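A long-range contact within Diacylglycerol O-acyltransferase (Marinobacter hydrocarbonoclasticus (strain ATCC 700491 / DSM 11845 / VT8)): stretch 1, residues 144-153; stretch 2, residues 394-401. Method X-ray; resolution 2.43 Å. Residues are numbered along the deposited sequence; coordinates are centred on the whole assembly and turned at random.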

# COMPACT_ATOMS: atom_id res chain seq x y z
N ALA B 144 17.87 2.07 -11.63
CA ALA B 144 16.90 2.93 -10.96
C ALA B 144 17.60 4.09 -10.29
O ALA B 144 17.28 5.26 -10.54
N MET B 145 18.59 3.80 -9.44
CA MET B 145 19.28 4.89 -8.76
C MET B 145 20.31 5.58 -9.64
O MET B 145 20.98 6.50 -9.17
N ARG B 146 20.44 5.17 -10.90
CA ARG B 146 21.15 5.98 -11.89
C ARG B 146 20.21 6.94 -12.62
O ARG B 146 20.56 8.10 -12.85
N MET B 147 19.01 6.46 -12.97
CA MET B 147 17.97 7.34 -13.51
C MET B 147 17.64 8.48 -12.57
O MET B 147 17.42 9.62 -13.00
N ALA B 148 17.57 8.20 -11.26
CA ALA B 148 17.27 9.26 -10.31
C ALA B 148 18.40 10.28 -10.23
O ALA B 148 18.15 11.44 -9.87
N THR B 149 19.63 9.88 -10.56
CA THR B 149 20.73 10.83 -10.62
C THR B 149 20.79 11.51 -11.99
O THR B 149 20.88 12.74 -12.07
N ARG B 150 20.72 10.71 -13.06
CA ARG B 150 20.66 11.26 -14.42
C ARG B 150 19.55 12.29 -14.56
O ARG B 150 19.67 13.24 -15.35
N MET B 151 18.46 12.14 -13.80
CA MET B 151 17.38 13.12 -13.76
C MET B 151 17.83 14.50 -13.28
O MET B 151 17.09 15.47 -13.44
N LEU B 152 19.02 14.60 -12.70
CA LEU B 152 19.49 15.86 -12.13
C LEU B 152 20.59 16.45 -13.01
O LEU B 152 21.05 15.85 -13.98
N SER B 153 21.01 17.66 -12.64
CA SER B 153 22.08 18.35 -13.36
C SER B 153 23.02 18.99 -12.35
O SER B 153 22.67 19.19 -11.18
N LYS B 394 18.70 21.87 -4.42
CA LYS B 394 19.90 21.07 -4.17
C LYS B 394 19.51 19.71 -3.58
O LYS B 394 18.80 19.63 -2.57
N LEU B 395 19.95 18.65 -4.23
CA LEU B 395 19.90 17.34 -3.59
C LEU B 395 20.80 17.34 -2.36
O LEU B 395 22.00 17.56 -2.48
N GLU B 396 20.20 17.13 -1.18
CA GLU B 396 20.95 17.05 0.07
C GLU B 396 21.33 15.62 0.49
O GLU B 396 22.20 15.46 1.35
N GLY B 397 20.69 14.60 -0.07
CA GLY B 397 20.95 13.22 0.31
C GLY B 397 20.07 12.25 -0.47
O GLY B 397 18.88 12.51 -0.66
N MET B 398 20.66 11.15 -0.95
CA MET B 398 19.96 10.14 -1.74
C MET B 398 20.17 8.78 -1.08
O MET B 398 21.32 8.38 -0.84
N TYR B 399 19.07 8.08 -0.77
CA TYR B 399 19.09 6.88 0.07
C TYR B 399 18.33 5.77 -0.63
O TYR B 399 17.10 5.89 -0.84
N PRO B 400 18.98 4.67 -0.98
CA PRO B 400 18.26 3.56 -1.61
C PRO B 400 17.36 2.85 -0.61
O PRO B 400 17.60 2.86 0.60
N VAL B 401 16.30 2.24 -1.14
CA VAL B 401 15.31 1.49 -0.37
C VAL B 401 15.21 0.14 -1.05
O VAL B 401 14.75 0.05 -2.19

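What happens where the strand enters the contact? K394 points its CA-to-CB bond away from the helix and buries nothing against it; its NZ forms a salt bridge with OE2 of E396 at 3.1 Å, a pairing that is weak as a hydrogen bond. Between them L395 points toward the other stretch, with chi1 t and chi2 p, and its CD2 lies 3.6 Å from CD1 of L152. L152 also points toward the strand, with chi1 m and chi2 t, so the two leucines meet through their methyl groups.

How does the strand continue past the leucine pair? G397 has no side chain to point, and it touches nothing in stretch 1. A CB modelled in its ideal position would lie 2.4 Å from OH of Y399, a clash inside the strand itself, so the bare glycine leaves room for that hydroxyl.

Which residue reaches both M145 and T149? M398 does, pointing toward the helix with chi1 p at 35°, chi2 t and chi3 m. Its CE comes to 3.6 Å from CG2 of T149 and to 4.3 Å from CE of M145, so one methyl group meets residues a turn apart on the helix. T149, whose CA-to-CB bond runs sideways, adopts chi1 p; its OG1 donates a hydrogen bond to O of R146 at 2.6 Å. The hydroxyl is thus satisfied within the helix while the methyl packs against the methionine. A148 also points toward the strand, but its CB stays 6.5 Å from CE of M398, out of contact.

What closes the contact at the far end? Y399 turns its CA-to-CB bond away, and its OH is hydrogen-bonded elsewhere in the structure; its backbone still meets the helix side, with C 4.2 Å from SD of M145. P400 follows, its CA-to-CB bond sideways and its ring C-gamma endo, and its CB lies 3.4 Å from SD of M145. M145 points toward the strand with chi1 m, chi2 at -129°, between wells, and chi3 p, and has the largest area covered of any residue here, 84 Å².

What holds the two stretches together? No hydrogen bond or salt bridge crosses between them; the 279 Å² of buried surface comes from apolar packing, mostly side chain on side chain, with M145 also against the backbone of Y399. The helix and strand run nearly antiparallel, at 157°, with axes 10.4 Å apart at closest approach.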

# COMPACT_ATOMS: atom_id res chain seq x y z
CB ALA B 144 16.07 2.13 -9.95
CB MET B 145 19.91 4.39 -7.45
CG MET B 145 18.85 4.12 -6.34
SD MET B 145 19.11 4.89 -4.70
CE MET B 145 18.62 6.61 -4.90
CB ARG B 146 21.88 5.08 -12.88
CG ARG B 146 23.02 4.28 -12.22
CD ARG B 146 24.19 4.03 -13.17
NE ARG B 146 25.02 2.89 -12.76
CZ ARG B 146 25.75 2.80 -11.64
NH1 ARG B 146 25.78 3.80 -10.76
NH2 ARG B 146 26.46 1.71 -11.40
CB MET B 147 16.71 6.54 -13.80
CG MET B 147 16.85 5.53 -14.90
SD MET B 147 15.22 5.04 -15.39
CE MET B 147 15.37 3.27 -15.51
CB ALA B 148 16.98 8.67 -8.93
CB THR B 149 22.06 10.14 -10.29
OG1 THR B 149 22.32 9.10 -11.25
CG2 THR B 149 22.03 9.52 -8.89
CB ARG B 150 20.46 10.11 -15.42
CG ARG B 150 20.59 10.52 -16.88
CD ARG B 150 20.86 9.31 -17.78
NE ARG B 150 19.73 8.39 -17.84
CZ ARG B 150 18.73 8.49 -18.71
NH1 ARG B 150 18.73 9.47 -19.61
NH2 ARG B 150 17.73 7.61 -18.69
CB MET B 151 16.25 12.61 -12.85
CG MET B 151 14.89 13.25 -13.11
SD MET B 151 13.86 13.48 -11.64
CE MET B 151 14.99 14.24 -10.47
CB LEU B 152 20.00 15.64 -10.70
CG LEU B 152 19.05 15.05 -9.65
CD1 LEU B 152 19.85 14.27 -8.61
CD2 LEU B 152 18.22 16.13 -8.98
CB SER B 153 21.51 19.40 -14.32
OG SER B 153 22.54 20.07 -15.02
CB LYS B 394 20.84 21.82 -3.22
CG LYS B 394 22.13 21.08 -2.88
CD LYS B 394 22.99 21.90 -1.92
CE LYS B 394 22.16 22.96 -1.20
NZ LYS B 394 22.72 23.37 0.12
CB LEU B 395 20.33 16.26 -4.58
CG LEU B 395 20.13 14.79 -4.18
CD1 LEU B 395 18.64 14.45 -4.01
CD2 LEU B 395 20.81 13.86 -5.18
CB GLU B 396 20.16 17.68 1.22
CG GLU B 396 19.76 19.11 1.01
CD GLU B 396 20.90 20.08 1.26
OE1 GLU B 396 22.03 19.63 1.59
OE2 GLU B 396 20.67 21.30 1.13
CB MET B 398 20.44 10.13 -3.20
CG MET B 398 21.94 10.44 -3.36
SD MET B 398 22.63 10.31 -5.04
CE MET B 398 22.40 8.56 -5.39
CB TYR B 399 18.47 7.17 1.44
CG TYR B 399 19.05 8.40 2.10
CD1 TYR B 399 20.22 8.32 2.86
CD2 TYR B 399 18.45 9.64 1.94
CE1 TYR B 399 20.78 9.45 3.48
CE2 TYR B 399 18.99 10.78 2.54
CZ TYR B 399 20.16 10.68 3.31
OH TYR B 399 20.68 11.80 3.89
CB PRO B 400 19.40 2.66 -2.10
CG PRO B 400 20.47 2.88 -1.08
CD PRO B 400 20.39 4.34 -0.73
CB VAL B 401 13.94 2.17 -0.31
CG1 VAL B 401 13.11 1.55 0.80
CG2 VAL B 401 14.08 3.68 -0.13